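Hemin degrading factor (Pseudomonas aeruginosa, PDB 4MF9) binds heme through an axial histidine and probably serves in heme trafficking and degradation during iron acquisition. Local coordinates at residues 139-143 with 163-167; 69-75 with 169-173. One frame throughout, in Å; residues are numbered along the deposited sequence.

In the fold
Read from the N terminus, the chain reaches contact 2 at helix 66-72 and the turn after it, which supply the 69-75 side. It then runs through strands 78-84 to 124-133 before strand 138-146 offers the 139-143 side of contact 1. Strand 151-157 follows, and the chain turns into helix 166-173, whose start, with the residues leading into it, closes the short loop of contact 1, and whose later part closes the much longer loop of contact 2. Contact 1 is therefore nested inside contact 2. The contacts, their centres about 9 Å apart, touch where Ile142 packs on Leu73; helix 166-173 is shared, tied to the sheet by one and to 69-75 by the other.

Contact 1: 139-143 with 163-167; sequences QRSIQ and VRAWE
Arg140 crosses one face of the Trp166 indole at a slant, and this overlap is the tight part of the contact. Its CD sits 3.5 Å from the centroid of the five-membered ring, only 6° off the normal, a CH-pi contact over the face. CB rests farther out above the six-membered ring, with CH2 of Trp166 3.8 Å from CB of Arg140. Because the arginine chain is extended from CG to NE, it is methylene rather than charge that covers the ring: the guanidinium plane is turned 66° from the indole, and the cation-pi attraction is long and weak at best. At the far end of the indole, the backbone O of Ser141 meets CH2 of Trp166 at the ring edge, 3.5 Å away, while CD1 of Ile142 approaches CZ3 of Trp166 obliquely at 3.7 Å. Trp166 is buried, and Leu157 of the neighbouring strand also touches it. The looser side lies toward solvent, where CG1 of exposed Val163 meets a face of the guanidinium, with NH1 of Arg140 3.5 Å from CG1 of Val163. No hydrogen bond joins the segments. A tryptophan near the start of a helix, laid against an antiparallel sheet, is helix-on-sheet packing, here within a HemS/ChuX domain.

Contact 2: 69-75 with 169-173; sequences LLPALGE and LVERL
Leu169 is the central bump of this contact, and Leu69, Ala72 and Leu73 form the hollow that receives it, to which the backbone O of Ala72 also contributes. The floor of that hollow is Ala72, whose small CB meets CG of Leu169 at 4.3 Å, while CD1 of Leu169 lies 3.9 Å from the backbone O of Ala72. The two methyls divide the walls between them. CD2 of Leu169 meets CD2 of Leu69 at 4.3 Å, and CD1 reaches toward CD2 of Leu73, a longer approach made although the CB of Leu73 points away from helix 166-173. A chi1 of -157°, which sets CG opposite the backbone N, directs the two methyls of Leu169 at Leu69 and Leu73. Leu76, just beyond the segment, touches it as well. One turn later on the same helix, Leu173 adds a second bump: its CD1 meets CB of Leu69 at 4.2 Å. Leu69 is thus met by both leucines, at its tip by one and near its base by the other. Leu173 also packs on Leu62 of strand 59-62.

At the exposed rim, Glu75 and Arg172 reach across from opposite directions. OE1 of Glu75 lies 2.8 Å from NH2 of Arg172 in a salt bridge, with the carboxylate and guanidinium planes 24° apart. The arginine bends at chi3 (32°) to bring NH2 there. The backbone O of Arg172 accepts a hydrogen bond from Arg63.

The chemistry divides accordingly: buried aliphatic packing fits the two segments together by shape, whereas one ion pair, from the 3-10 turn after helix 66-72, joins their exposed margin, where solvent would probably weaken its contribution.

Contact 1: 139-143 with 163-167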
# COMPACT_ATOMS: atom_id res chain seq x y z
N GLN A 139 -6.87 4.05 -21.72
CA GLN A 139 -6.09 3.89 -20.50
C GLN A 139 -6.39 2.50 -19.95
O GLN A 139 -7.51 2.19 -19.68
CB GLN A 139 -6.46 4.98 -19.49
CG GLN A 139 -5.61 5.09 -18.24
CD GLN A 139 -6.08 6.21 -17.35
OE1 GLN A 139 -6.73 6.00 -16.34
NE2 GLN A 139 -5.75 7.42 -17.74
N ARG A 140 -5.36 1.68 -19.87
CA ARG A 140 -5.49 0.28 -19.51
C ARG A 140 -4.95 0.03 -18.11
O ARG A 140 -3.93 0.60 -17.71
CB ARG A 140 -4.75 -0.60 -20.53
CG ARG A 140 -5.24 -0.34 -21.96
CD ARG A 140 -4.44 -1.12 -22.99
NE ARG A 140 -5.05 -1.01 -24.31
CZ ARG A 140 -4.76 -0.05 -25.19
NH1 ARG A 140 -3.87 0.89 -24.89
NH2 ARG A 140 -5.36 -0.03 -26.37
N SER A 141 -5.66 -0.75 -17.35
CA SER A 141 -5.23 -1.08 -16.02
C SER A 141 -5.71 -2.43 -15.56
O SER A 141 -6.74 -2.86 -16.01
CB SER A 141 -5.65 -0.03 -15.01
OG SER A 141 -6.99 0.08 -14.82
N ILE A 142 -4.95 -3.06 -14.68
CA ILE A 142 -5.39 -4.27 -13.95
C ILE A 142 -5.73 -3.86 -12.53
O ILE A 142 -4.95 -3.25 -11.92
CB ILE A 142 -4.30 -5.35 -13.95
CG1 ILE A 142 -3.91 -5.73 -15.39
CG2 ILE A 142 -4.71 -6.52 -13.13
CD1 ILE A 142 -5.05 -6.25 -16.17
N GLN A 143 -6.94 -4.13 -12.07
CA GLN A 143 -7.33 -3.66 -10.77
C GLN A 143 -7.86 -4.79 -9.87
O GLN A 143 -8.73 -5.50 -10.26
CB GLN A 143 -8.32 -2.50 -10.81
CG GLN A 143 -7.94 -1.36 -11.75
CD GLN A 143 -8.75 -0.07 -11.58
OE1 GLN A 143 -9.62 0.03 -10.80
NE2 GLN A 143 -8.38 0.91 -12.32
N VAL A 163 2.18 -2.32 -25.37
CA VAL A 163 0.76 -2.36 -25.56
C VAL A 163 0.31 -3.64 -26.23
O VAL A 163 -0.75 -4.08 -26.02
CB VAL A 163 0.24 -1.10 -26.27
CG1 VAL A 163 -1.25 -1.01 -26.22
CG2 VAL A 163 0.86 0.13 -25.64
N ARG A 164 1.14 -4.23 -27.03
CA ARG A 164 0.75 -5.43 -27.70
C ARG A 164 0.66 -6.69 -26.81
O ARG A 164 0.20 -7.69 -27.24
CB ARG A 164 1.56 -5.65 -28.97
CG ARG A 164 3.00 -5.80 -28.72
CD ARG A 164 3.75 -4.53 -29.12
NE ARG A 164 3.78 -4.38 -30.55
CZ ARG A 164 4.78 -4.72 -31.34
NH1 ARG A 164 5.91 -5.24 -30.84
NH2 ARG A 164 4.65 -4.55 -32.64
N ALA A 165 1.11 -6.60 -25.58
CA ALA A 165 1.01 -7.71 -24.65
C ALA A 165 -0.39 -7.73 -24.04
O ALA A 165 -0.86 -8.76 -23.57
CB ALA A 165 2.08 -7.60 -23.57
N TRP A 166 -1.05 -6.58 -24.08
CA TRP A 166 -2.35 -6.39 -23.42
C TRP A 166 -3.44 -7.40 -23.80
O TRP A 166 -3.90 -8.17 -22.96
CB TRP A 166 -2.85 -4.96 -23.64
CG TRP A 166 -4.20 -4.69 -23.03
CD1 TRP A 166 -5.40 -4.59 -23.68
CD2 TRP A 166 -4.48 -4.50 -21.64
NE1 TRP A 166 -6.41 -4.33 -22.78
CE2 TRP A 166 -5.87 -4.28 -21.52
CE3 TRP A 166 -3.70 -4.49 -20.48
CZ2 TRP A 166 -6.49 -4.05 -20.29
CZ3 TRP A 166 -4.31 -4.26 -19.25
CH2 TRP A 166 -5.70 -4.04 -19.17
N GLU A 167 -3.80 -7.47 -25.07
CA GLU A 167 -4.90 -8.31 -25.43
C GLU A 167 -4.71 -9.79 -25.21
O GLU A 167 -5.56 -10.44 -24.70
CB GLU A 167 -5.43 -7.99 -26.80
CG GLU A 167 -6.95 -8.00 -26.85
CD GLU A 167 -7.62 -6.90 -26.04
OE1 GLU A 167 -8.32 -7.23 -25.07
OE2 GLU A 167 -7.46 -5.72 -26.39

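Contact 2: 69-75 with 169-173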
# COMPACT_ATOMS: atom_id res chain seq x y z
N LEU A 69 -1.37 -14.79 -13.36
CA LEU A 69 -1.55 -13.36 -13.62
C LEU A 69 -0.32 -12.52 -13.23
O LEU A 69 0.18 -11.74 -14.04
CB LEU A 69 -2.80 -12.86 -12.87
CG LEU A 69 -3.35 -11.44 -13.00
CD1 LEU A 69 -2.86 -10.57 -11.86
CD2 LEU A 69 -3.04 -10.79 -14.35
N LEU A 70 0.15 -12.68 -12.00
CA LEU A 70 1.27 -11.86 -11.51
C LEU A 70 2.55 -11.92 -12.34
O LEU A 70 3.09 -10.88 -12.69
CB LEU A 70 1.55 -12.14 -10.03
CG LEU A 70 0.39 -11.81 -9.08
CD1 LEU A 70 0.66 -12.37 -7.68
CD2 LEU A 70 0.15 -10.31 -9.03
N PRO A 71 3.05 -13.12 -12.68
CA PRO A 71 4.23 -13.14 -13.56
C PRO A 71 3.93 -12.54 -14.93
O PRO A 71 4.78 -11.86 -15.50
CB PRO A 71 4.54 -14.64 -13.72
CG PRO A 71 3.89 -15.29 -12.56
CD PRO A 71 2.66 -14.48 -12.26
N ALA A 72 2.72 -12.78 -15.43
CA ALA A 72 2.32 -12.29 -16.75
C ALA A 72 2.36 -10.76 -16.86
O ALA A 72 2.60 -10.22 -17.95
CB ALA A 72 0.93 -12.81 -17.13
N LEU A 73 2.18 -10.06 -15.78
CA LEU A 73 2.22 -8.64 -15.84
C LEU A 73 3.57 -8.16 -16.29
O LEU A 73 3.70 -7.09 -16.72
CB LEU A 73 1.85 -8.00 -14.52
CG LEU A 73 0.44 -8.22 -14.04
CD1 LEU A 73 0.15 -7.64 -12.66
CD2 LEU A 73 -0.59 -7.78 -15.01
N GLY A 74 4.56 -9.01 -16.12
CA GLY A 74 5.90 -8.69 -16.59
C GLY A 74 5.97 -8.56 -18.10
O GLY A 74 6.90 -7.96 -18.64
N GLU A 75 4.99 -9.11 -18.79
CA GLU A 75 4.90 -9.07 -20.23
C GLU A 75 4.66 -7.63 -20.71
O GLU A 75 4.89 -7.30 -21.80
CB GLU A 75 3.84 -10.05 -20.70
CG GLU A 75 4.22 -11.54 -20.58
CD GLU A 75 3.06 -12.55 -20.58
OE1 GLU A 75 1.92 -12.20 -20.86
OE2 GLU A 75 3.29 -13.73 -20.28
N LEU A 169 -2.86 -11.12 -22.99
CA LEU A 169 -2.93 -11.31 -21.57
C LEU A 169 -4.34 -11.37 -21.07
O LEU A 169 -4.69 -12.28 -20.36
CB LEU A 169 -2.23 -10.16 -20.89
CG LEU A 169 -1.69 -10.34 -19.50
CD1 LEU A 169 -0.85 -9.12 -19.26
CD2 LEU A 169 -2.89 -10.28 -18.63
N VAL A 170 -5.16 -10.44 -21.50
CA VAL A 170 -6.56 -10.41 -21.10
C VAL A 170 -7.31 -11.69 -21.51
O VAL A 170 -7.99 -12.32 -20.69
CB VAL A 170 -7.27 -9.15 -21.64
CG1 VAL A 170 -8.77 -9.28 -21.50
CG2 VAL A 170 -6.78 -7.90 -20.90
N GLU A 171 -7.12 -12.13 -22.75
CA GLU A 171 -7.83 -13.31 -23.26
C GLU A 171 -7.47 -14.57 -22.51
O GLU A 171 -8.30 -15.34 -22.23
CB GLU A 171 -7.69 -13.49 -24.79
CG GLU A 171 -7.80 -14.92 -25.32
CD GLU A 171 -9.24 -15.42 -25.38
OE1 GLU A 171 -9.42 -16.61 -25.71
OE2 GLU A 171 -10.16 -14.64 -25.16
N ARG A 172 -6.21 -14.73 -22.21
CA ARG A 172 -5.69 -15.89 -21.48
C ARG A 172 -6.23 -15.99 -20.06
O ARG A 172 -6.49 -17.09 -19.55
CB ARG A 172 -4.16 -15.82 -21.47
CG ARG A 172 -3.47 -16.82 -20.56
CD ARG A 172 -1.98 -16.83 -20.84
NE ARG A 172 -1.52 -15.50 -21.25
CZ ARG A 172 -0.28 -15.22 -21.63
NH1 ARG A 172 0.64 -16.19 -21.65
NH2 ARG A 172 0.05 -13.99 -21.98
N LEU A 173 -6.40 -14.84 -19.42
CA LEU A 173 -6.85 -14.76 -18.03
C LEU A 173 -8.34 -14.46 -17.89
O LEU A 173 -8.87 -14.45 -16.78
CB LEU A 173 -6.06 -13.69 -17.28
CG LEU A 173 -4.76 -14.10 -16.59
CD1 LEU A 173 -5.00 -15.23 -15.57
CD2 LEU A 173 -3.72 -14.52 -17.60